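Local coordinates for PTS system, lactose-specific IIBC components (Streptococcus pneumoniae, PDB 3NBM), which probably relays a phosphoryl group, as the IIB domain of a lactose phosphotransferase system, from the IIA component to the sugar being taken up, at residues A[7-12]-A[35-40]; A[55-60]-A[79-84]; A[62-67]-A[83-88]. All coordinates share one frame; numbering follows the deposited sequence.

Overall arrangement
From the N terminus the chain builds a four-stranded parallel sheet, ordered 37-43, 7-13, 56-59 and 80-83. Interaction 1 pairs the first strand with the second and closes the loop that holds helix 18-33. Strand 56-59 then takes the first strand's other edge. Interaction 2 closes the next loop, round helix 67-74, by adding strand 80-83. Interaction 3 begins inside that loop, since 62-67 lies, in sequence, between the two strands of interaction 2; its 83-88 segment overlaps interaction 2 at Ala-83 and Thr-84 before entering helix 86-93, so the two loops cross. Interaction 1 precedes both and meets interaction 2 through backbone pairing of Lys-8 with Asp-55 and Leu-10 with Ile-58.

Interaction 1 (A[7-12]-A[35-40]); sequences LKVLVL and VRVIAN
Leu-7 to Val-11 and Arg-36 to Asn-40 are stitched by five backbone hydrogen bonds, alternating in direction as parallel strands require. Leu-7 N donates to Arg-36 O at 3.0 Å, Val-9 N to Ile-38 O at 2.8 Å, and Val-11 N to Asn-40 O at 2.8 Å; in the other direction Ile-38 N donates to Leu-7 O and Asn-40 N to Val-9 O. A CA-H...O contact supplements them, Ala-39 CA lying 3.2 Å from Val-9 O.

Apolar contacts fill one face. Leu-7 and Val-37 run alongside each other, CB of the leucine 4.1 Å from CG2 of the valine, while Val-9 CG2 reaches Val-37 CG1 at 4.0 Å. Helices 18-33 and 96-105 cover this layer.

On the other face, a bend at chi2 (-66°) turns Lys-8 CD onto Ile-38 CG2, only 3.3 Å away, a close fit for two carbons. The lysine amine ends in a salt bridge with Glu-6, and Asn-40 OD1 binds the hydroxyl of Tyr-54.

With helix 18-33 linking the two strands, this pairing completes a beta-alpha-beta unit, the element from which parallel alpha/beta folds such as this one are assembled.

Interaction 2 (A[55-60]-A[79-84]); sequences DLIILA and IQIVAT
Ile-57 and Ile-81 rise alongside each other from the same face of the paired strands 56-59 and 80-83, and Ile-81 CD1 comes to 3.8 Å from Ile-57 CB. A chi2 of -61° turns that CD1 toward its neighbour. Ile-79, just before its strand, approaches at a slant instead, its CG2 lying 3.8 Å from Ile-57 CG1. Further on, Leu-59 and Ala-83 continue the same face more loosely, and Met-70 of helix 67-74 covers Ile-57 and Leu-59.

The opposite face repeats the pattern with other shapes. Ile-58 runs alongside Val-82, though their close approach holds for one of two valine conformers and is therefore uncertain, and Ile-58 CG2 also slants across to the methyl CG2 of Thr-84. Leu-56 reaches obliquely over Gln-80, so that Leu-56 CD1 lies 3.7 Å from Gln-80 CB. Phe-102 of helix 96-105 packs on Ile-58, Val-82 and Thr-84.

Backbone bonds run regularly from Asp-55 O to Val-82 O. At the end of the strands a side chain takes over: chi1 of 63° sets Thr-84 OG1 between its own N and C, from where the hydroxyl donates to a lone pair of Leu-59 O at 2.7 Å. Thr-84 N adds only a weak bond to that oxygen.

Chemically, the backbone bonds fix the parallel register while apolar side chains fill both faces of a buried contact. Where regular pairing stops, the threonine hydroxyl satisfies Leu-59 O, and a water bridges the two chains, accepting from Thr-84 N at 3.0 Å and donating to Ala-60 O at 2.9 Å.

Interaction 3 (A[62-67]-A[83-88]); sequences QVRSYY and ATRGME
Arg-64 NH1 donates to Thr-84 O at 3.1 Å, with an angle of 160° at the hydrogen. The oxygen lies close to the guanidinium plane, at the edge of the group, and the nitrogen meets a lone pair of the carbonyl. A water is a weak second partner: it is held weakly by NH1 and, also weakly, by Gly-86 N, so it forms a loose bridge between the arginine and the first turn of helix 86-93.

A bend at chi3 (58°) turns NE of Arg-64 out of the otherwise extended chain. The side chain crosses that of Arg-85 at about a right angle, and each covers part of the other. CD of Arg-64 sits over the centre of the Arg-85 guanidinium, 3.8 Å from its CZ, while CG of Arg-85 lies over one face of the Arg-64 guanidinium, 3.7 Å from NH1. The two planes are 28° apart. NE of Arg-64 stays 4.3 Å from NE of Arg-85, two like charges with methylene groups set against the flat faces.

Beside them Tyr-67 CD1 rests obliquely on Ala-83 CB, 3.7 Å away, at the point where the loop after strand 56-59 enters helix 67-74.

Arg-85 is the N-cap of helix 86-93, and its own N donates to Glu-88 OE1 at 2.9 Å, the half of a capping box that the third residue of the helix supplies.

The chemistry implies that one directed hydrogen bond ties this surface loop to the turn after strand 80-83. Packing of methylenes on guanidinium faces lets the two arginines lie close, and solvent at this exposed surface, together with the acceptor Thr-84 O, may offset their like charges.

Interaction 1 (A[7-12]-A[35-40])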
loop_
_atom_site.group_PDB
_atom_site.type_symbol
_atom_site.label_atom_id
_atom_site.label_comp_id
_atom_site.label_asym_id
_atom_site.label_seq_id
_atom_site.Cartn_x
_atom_site.Cartn_y
_atom_site.Cartn_z
ATOM N N LEU A 7 -8.728 4.368 7.586
ATOM C CA LEU A 7 -7.853 4.510 6.433
ATOM C C LEU A 7 -7.734 3.176 5.691
ATOM O O LEU A 7 -7.449 2.146 6.304
ATOM C CB LEU A 7 -6.475 4.983 6.891
ATOM C CG LEU A 7 -5.524 5.383 5.768
ATOM C CD1 LEU A 7 -6.005 6.667 5.070
ATOM C CD2 LEU A 7 -4.106 5.580 6.317
ATOM N N LYS A 8 -7.975 3.199 4.386
ATOM C CA LYS A 8 -7.976 1.980 3.563
ATOM C C LYS A 8 -6.743 2.011 2.648
ATOM O O LYS A 8 -6.574 2.942 1.853
ATOM C CB LYS A 8 -9.242 1.891 2.718
ATOM C CG LYS A 8 -10.551 2.056 3.470
ATOM C CD LYS A 8 -10.857 0.987 4.423
ATOM C CE LYS A 8 -12.299 1.123 4.978
ATOM N NZ LYS A 8 -12.692 0.063 5.981
ATOM N N VAL A 9 -5.901 0.985 2.787
ATOM C CA VAL A 9 -4.642 0.868 2.062
ATOM C C VAL A 9 -4.679 -0.386 1.177
ATOM O O VAL A 9 -5.084 -1.448 1.624
ATOM C CB VAL A 9 -3.453 0.772 3.029
ATOM C CG1 VAL A 9 -2.126 0.726 2.264
ATOM C CG2 VAL A 9 -3.492 1.934 4.030
ATOM N N LEU A 10 -4.253 -0.233 -0.071
ATOM C CA LEU A 10 -4.091 -1.355 -0.997
ATOM C C LEU A 10 -2.637 -1.455 -1.416
ATOM O O LEU A 10 -2.060 -0.470 -1.872
ATOM C CB LEU A 10 -4.989 -1.168 -2.220
ATOM C CG LEU A 10 -4.930 -2.271 -3.292
ATOM C CD1 LEU A 10 -5.427 -3.609 -2.754
ATOM C CD2 LEU A 10 -5.775 -1.839 -4.490
ATOM N N VAL A 11 -2.027 -2.615 -1.180
ATOM C CA VAL A 11 -0.664 -2.898 -1.621
ATOM C C VAL A 11 -0.746 -3.781 -2.877
ATOM O O VAL A 11 -1.397 -4.814 -2.849
ATOM C CB VAL A 11 0.188 -3.592 -0.533
ATOM C CG1 VAL A 11 1.645 -3.724 -0.978
ATOM C CG2 VAL A 11 0.062 -2.889 0.812
ATOM N N LEU A 12 -0.086 -3.356 -3.955
ATOM C CA LEU A 12 -0.128 -4.087 -5.219
ATOM C C LEU A 12 1.239 -4.639 -5.564
ATOM O O LEU A 12 2.252 -3.964 -5.423
ATOM C CB LEU A 12 -0.608 -3.170 -6.365
ATOM C CG LEU A 12 -2.048 -2.654 -6.221
ATOM C CD1 LEU A 12 -2.357 -1.651 -7.347
ATOM C CD2 LEU A 12 -3.057 -3.811 -6.164
ATOM N N VAL A 35 -4.761 1.736 15.903
ATOM C CA VAL A 35 -5.000 2.828 14.961
ATOM C C VAL A 35 -5.946 2.311 13.859
ATOM O O VAL A 35 -5.931 1.099 13.516
ATOM C CB VAL A 35 -3.651 3.342 14.387
ATOM C CG1 VAL A 35 -3.856 4.395 13.305
ATOM C CG2 VAL A 35 -2.791 3.936 15.500
ATOM N N ARG A 36 -6.764 3.195 13.307
ATOM C CA ARG A 36 -7.802 2.796 12.360
ATOM C C ARG A 36 -7.287 2.759 10.921
ATOM O O ARG A 36 -7.423 3.712 10.165
ATOM C CB ARG A 36 -9.025 3.681 12.495
ATOM C CG ARG A 36 -9.652 3.608 13.899
ATOM C CD ARG A 36 -10.807 4.576 14.093
ATOM N NE ARG A 36 -10.379 5.972 14.029
ATOM C CZ ARG A 36 -9.847 6.652 15.046
ATOM N NH1 ARG A 36 -9.674 6.082 16.234
ATOM N NH2 ARG A 36 -9.481 7.913 14.870
ATOM N N VAL A 37 -6.681 1.628 10.583
ATOM C CA VAL A 37 -6.116 1.348 9.274
ATOM C C VAL A 37 -6.377 -0.100 8.935
ATOM O O VAL A 37 -6.241 -0.982 9.801
ATOM C CB VAL A 37 -4.573 1.565 9.238
ATOM C CG1 VAL A 37 -4.021 1.186 7.893
ATOM C CG2 VAL A 37 -4.166 2.989 9.606
ATOM N N ILE A 38 -6.780 -0.345 7.687
ATOM C CA ILE A 38 -6.806 -1.700 7.126
ATOM C C ILE A 38 -6.041 -1.692 5.799
ATOM O O ILE A 38 -6.198 -0.779 4.995
ATOM C CB ILE A 38 -8.259 -2.217 6.899
ATOM C CG1 ILE A 38 -8.298 -3.625 6.319
ATOM C CG2 ILE A 38 -9.062 -1.281 5.995
ATOM C CD1 ILE A 38 -7.882 -4.630 7.206
ATOM N N ALA A 39 -5.222 -2.719 5.615
ATOM C CA ALA A 39 -4.501 -2.951 4.372
ATOM C C ALA A 39 -4.929 -4.240 3.711
ATOM O O ALA A 39 -5.018 -5.286 4.367
ATOM C CB ALA A 39 -3.000 -2.982 4.615
ATOM N N ASN A 40 -5.128 -4.164 2.407
ATOM C CA ASN A 40 -5.329 -5.329 1.562
ATOM C C ASN A 40 -4.222 -5.437 0.565
ATOM O O ASN A 40 -3.467 -4.482 0.357
ATOM C CB ASN A 40 -6.675 -5.266 0.850
ATOM C CG ASN A 40 -7.811 -5.328 1.789
ATOM O OD1 ASN A 40 -8.543 -4.373 1.923
ATOM N ND2 ASN A 40 -7.945 -6.468 2.484
#

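Interaction 2 (A[55-60]-A[79-84])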
loop_
_atom_site.group_PDB
_atom_site.type_symbol
_atom_site.label_atom_id
_atom_site.label_comp_id
_atom_site.label_asym_id
_atom_site.label_seq_id
_atom_site.Cartn_x
_atom_site.Cartn_y
_atom_site.Cartn_z
ATOM N N ASP A 55 -7.729 4.792 -0.002
ATOM C CA ASP A 55 -7.170 6.110 0.269
ATOM C C ASP A 55 -5.698 6.218 -0.126
ATOM O O ASP A 55 -5.233 7.277 -0.535
ATOM C CB ASP A 55 -7.322 6.436 1.740
ATOM C CG ASP A 55 -8.767 6.354 2.191
ATOM O OD1 ASP A 55 -9.617 7.066 1.589
ATOM O OD2 ASP A 55 -9.069 5.566 3.108
ATOM N N LEU A 56 -4.956 5.119 0.028
ATOM C CA LEU A 56 -3.523 5.031 -0.231
ATOM C C LEU A 56 -3.266 3.731 -0.952
ATOM O O LEU A 56 -3.727 2.693 -0.502
ATOM C CB LEU A 56 -2.725 5.058 1.092
ATOM C CG LEU A 56 -1.205 4.845 0.981
ATOM C CD1 LEU A 56 -0.509 5.964 0.208
ATOM C CD2 LEU A 56 -0.591 4.661 2.377
ATOM N N ILE A 57 -2.531 3.795 -2.067
ATOM C CA ILE A 57 -2.099 2.598 -2.790
ATOM C C ILE A 57 -0.590 2.618 -2.780
ATOM O O ILE A 57 0.050 3.609 -3.118
ATOM C CB ILE A 57 -2.675 2.524 -4.222
ATOM C CG1 ILE A 57 -4.221 2.618 -4.139
ATOM C CG2 ILE A 57 -2.208 1.243 -4.910
ATOM C CD1 ILE A 57 -4.940 2.636 -5.431
ATOM N N ILE A 58 -0.025 1.486 -2.380
ATOM C CA ILE A 58 1.422 1.286 -2.314
ATOM C C ILE A 58 1.838 0.228 -3.348
ATOM O O ILE A 58 1.317 -0.880 -3.362
ATOM C CB ILE A 58 1.861 0.763 -0.903
ATOM C CG1 ILE A 58 1.424 1.734 0.211
ATOM C CG2 ILE A 58 3.394 0.507 -0.875
ATOM C CD1 ILE A 58 1.525 1.183 1.623
ATOM N N LEU A 59 2.745 0.623 -4.231
ATOM C CA LEU A 59 3.309 -0.273 -5.228
ATOM C C LEU A 59 4.514 -0.991 -4.621
ATOM O O LEU A 59 5.454 -0.346 -4.142
ATOM C CB LEU A 59 3.725 0.514 -6.495
ATOM C CG LEU A 59 2.583 1.183 -7.241
ATOM C CD1 LEU A 59 3.155 2.110 -8.333
ATOM C CD2 LEU A 59 1.676 0.145 -7.853
ATOM N N ALA A 60 4.494 -2.327 -4.674
ATOM C CA ALA A 60 5.653 -3.135 -4.314
ATOM C C ALA A 60 6.762 -2.912 -5.354
ATOM O O ALA A 60 6.501 -2.410 -6.467
ATOM C CB ALA A 60 5.285 -4.586 -4.247
ATOM N N ILE A 79 -6.558 9.968 -4.731
ATOM C CA ILE A 79 -5.972 8.821 -3.986
ATOM C C ILE A 79 -4.457 9.120 -3.832
ATOM O O ILE A 79 -3.830 9.652 -4.754
ATOM C CB ILE A 79 -6.158 7.445 -4.806
ATOM C CG1 ILE A 79 -7.629 7.112 -5.108
ATOM C CG2 ILE A 79 -5.516 6.226 -4.078
ATOM C CD1 ILE A 79 -7.827 5.968 -6.171
ATOM N N GLN A 80 -3.867 8.796 -2.684
ATOM C CA GLN A 80 -2.421 8.903 -2.537
ATOM C C GLN A 80 -1.765 7.647 -3.106
ATOM O O GLN A 80 -2.254 6.557 -2.878
ATOM C CB GLN A 80 -2.050 9.057 -1.058
ATOM C CG GLN A 80 -2.513 10.342 -0.427
ATOM C CD GLN A 80 -1.931 11.544 -1.095
ATOM O OE1 GLN A 80 -0.717 11.593 -1.375
ATOM N NE2 GLN A 80 -2.774 12.508 -1.408
ATOM N N ILE A 81 -0.666 7.815 -3.837
ATOM C CA ILE A 81 0.078 6.703 -4.461
ATOM C C ILE A 81 1.524 6.806 -4.035
ATOM O O ILE A 81 2.118 7.878 -4.123
ATOM C CB ILE A 81 0.034 6.757 -6.028
ATOM C CG1 ILE A 81 -1.391 6.875 -6.563
ATOM C CG2 ILE A 81 0.771 5.599 -6.632
ATOM C CD1 ILE A 81 -2.311 5.757 -6.221
ATOM N N VAL A 82 2.113 5.680 -3.640
ATOM C CA VAL A 82 3.528 5.635 -3.276
ATOM C C VAL A 82 4.167 4.404 -3.906
ATOM O O VAL A 82 3.570 3.346 -3.952
ATOM C CB VAL A 82 3.776 5.667 -1.748
ATOM C CG1 VAL A 82 2.982 6.771 -1.072
ATOM C CG2 VAL A 82 3.472 4.378 -1.146
ATOM N N ALA A 83 5.370 4.584 -4.428
ATOM C CA ALA A 83 6.170 3.479 -4.964
ATOM C C ALA A 83 7.309 3.162 -4.026
ATOM O O ALA A 83 7.814 4.056 -3.355
ATOM C CB ALA A 83 6.744 3.797 -6.351
ATOM N N THR A 84 7.713 1.900 -4.000
ATOM C CA THR A 84 8.779 1.444 -3.125
ATOM C C THR A 84 9.919 0.817 -3.936
ATOM O O THR A 84 9.768 0.415 -5.102
ATOM C CB THR A 84 8.262 0.412 -2.094
ATOM O OG1 THR A 84 7.786 -0.758 -2.760
ATOM C CG2 THR A 84 7.149 1.039 -1.215
HETATM O O HOH W 1 7.277 0.385 -6.506
#

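Interaction 3 (A[62-67]-A[83-88])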
loop_
_atom_site.group_PDB
_atom_site.type_symbol
_atom_site.label_atom_id
_atom_site.label_comp_id
_atom_site.label_asym_id
_atom_site.label_seq_id
_atom_site.Cartn_x
_atom_site.Cartn_y
_atom_site.Cartn_z
ATOM N N GLN A 62 8.345 -4.605 -7.550
ATOM C CA GLN A 62 8.256 -5.173 -8.883
ATOM C C GLN A 62 7.208 -4.578 -9.781
ATOM O O GLN A 62 7.139 -4.919 -10.953
ATOM C CB GLN A 62 8.126 -6.648 -8.796
ATOM C CG GLN A 62 9.449 -7.236 -8.316
ATOM C CD GLN A 62 9.269 -8.564 -7.704
ATOM O OE1 GLN A 62 8.509 -8.727 -6.712
ATOM N NE2 GLN A 62 9.978 -9.558 -8.272
ATOM N N VAL A 63 6.415 -3.649 -9.249
ATOM C CA VAL A 63 5.470 -2.864 -10.057
ATOM C C VAL A 63 5.770 -1.365 -10.027
ATOM O O VAL A 63 4.942 -0.552 -10.416
ATOM C CB VAL A 63 4.005 -3.184 -9.696
ATOM C CG1 VAL A 63 3.686 -4.579 -10.148
ATOM C CG2 VAL A 63 3.727 -3.035 -8.217
ATOM N N ARG A 64 7.004 -1.008 -9.675
ATOM C CA ARG A 64 7.435 0.397 -9.692
ATOM C C ARG A 64 7.294 1.050 -11.060
ATOM O O ARG A 64 7.019 2.248 -11.140
ATOM C CB ARG A 64 8.883 0.501 -9.222
ATOM C CG ARG A 64 9.366 1.926 -9.020
ATOM C CD ARG A 64 10.626 2.008 -8.157
ATOM N NE ARG A 64 11.733 1.229 -8.743
ATOM C CZ ARG A 64 12.131 0.019 -8.376
ATOM N NH1 ARG A 64 11.613 -0.612 -7.330
ATOM N NH2 ARG A 64 13.101 -0.559 -9.068
ATOM N N SER A 65 7.434 0.285 -12.135
ATOM C CA SER A 65 7.331 0.832 -13.484
ATOM C C SER A 65 5.953 1.393 -13.825
ATOM O O SER A 65 5.814 2.118 -14.824
ATOM C CB SER A 65 7.700 -0.226 -14.494
ATOM O OG SER A 65 6.730 -1.243 -14.569
ATOM N N TYR A 66 4.938 1.061 -13.026
ATOM C CA TYR A 66 3.587 1.588 -13.250
ATOM C C TYR A 66 3.281 2.862 -12.446
ATOM O O TYR A 66 2.155 3.354 -12.493
ATOM C CB TYR A 66 2.561 0.490 -12.925
ATOM C CG TYR A 66 2.734 -0.766 -13.746
ATOM C CD1 TYR A 66 2.337 -0.839 -15.086
ATOM C CD2 TYR A 66 3.296 -1.907 -13.188
ATOM C CE1 TYR A 66 2.524 -2.016 -15.837
ATOM C CE2 TYR A 66 3.458 -3.066 -13.930
ATOM C CZ TYR A 66 3.077 -3.119 -15.247
ATOM O OH TYR A 66 3.234 -4.262 -15.995
ATOM N N TYR A 67 4.241 3.415 -11.717
ATOM C CA TYR A 67 3.976 4.558 -10.868
ATOM C C TYR A 67 3.342 5.743 -11.606
ATOM O O TYR A 67 2.332 6.271 -11.159
ATOM C CB TYR A 67 5.257 5.006 -10.162
ATOM C CG TYR A 67 5.074 6.228 -9.296
ATOM C CD1 TYR A 67 4.420 6.151 -8.072
ATOM C CD2 TYR A 67 5.490 7.466 -9.731
ATOM C CE1 TYR A 67 4.282 7.266 -7.276
ATOM C CE2 TYR A 67 5.285 8.586 -8.973
ATOM C CZ TYR A 67 4.717 8.480 -7.736
ATOM O OH TYR A 67 4.524 9.612 -6.978
ATOM N N ALA A 83 5.370 4.584 -4.428
ATOM C CA ALA A 83 6.170 3.479 -4.964
ATOM C C ALA A 83 7.309 3.162 -4.026
ATOM O O ALA A 83 7.814 4.056 -3.355
ATOM C CB ALA A 83 6.744 3.797 -6.351
ATOM N N THR A 84 7.713 1.900 -4.000
ATOM C CA THR A 84 8.779 1.444 -3.125
ATOM C C THR A 84 9.919 0.817 -3.936
ATOM O O THR A 84 9.768 0.415 -5.102
ATOM C CB THR A 84 8.262 0.412 -2.094
ATOM O OG1 THR A 84 7.786 -0.758 -2.760
ATOM C CG2 THR A 84 7.149 1.039 -1.215
ATOM N N ARG A 85 11.058 0.730 -3.266
ATOM C CA ARG A 85 12.228 0.034 -3.779
ATOM C C ARG A 85 12.561 -1.136 -2.852
ATOM O O ARG A 85 12.079 -1.201 -1.731
ATOM C CB ARG A 85 13.362 1.053 -3.980
ATOM C CG ARG A 85 13.097 2.012 -5.129
ATOM C CD ARG A 85 13.986 3.251 -5.098
ATOM N NE ARG A 85 13.844 4.015 -6.323
ATOM C CZ ARG A 85 12.814 4.788 -6.640
ATOM N NH1 ARG A 85 11.802 4.931 -5.800
ATOM N NH2 ARG A 85 12.776 5.383 -7.824
ATOM N N GLY A 86 13.365 -2.074 -3.330
ATOM C CA GLY A 86 13.512 -3.398 -2.698
ATOM C C GLY A 86 13.922 -3.413 -1.244
ATOM O O GLY A 86 13.257 -4.016 -0.440
HETATM N N MSE A 87 15.015 -2.743 -0.889
HETATM C CA MSE A 87 15.503 -2.783 0.489
HETATM C C MSE A 87 14.524 -2.092 1.448
HETATM O O MSE A 87 14.201 -2.620 2.523
HETATM C CB MSE A 87 16.915 -2.198 0.543
HETATM C CG MSE A 87 17.944 -3.013 -0.252
HETATM SE SE MSE A 87 18.258 -4.778 0.506
HETATM C CE MSE A 87 19.365 -4.204 1.975
ATOM N N GLU A 88 14.029 -0.931 1.040
ATOM C CA GLU A 88 12.986 -0.192 1.748
ATOM C C GLU A 88 11.784 -1.087 2.049
ATOM O O GLU A 88 11.322 -1.198 3.187
ATOM C CB GLU A 88 12.562 0.999 0.852
ATOM C CG GLU A 88 11.332 1.770 1.286
ATOM C CD GLU A 88 10.833 2.764 0.242
ATOM O OE1 GLU A 88 10.973 2.505 -0.992
ATOM O OE2 GLU A 88 10.295 3.810 0.679
HETATM O O HOH W 2 13.973 -2.786 -6.263
#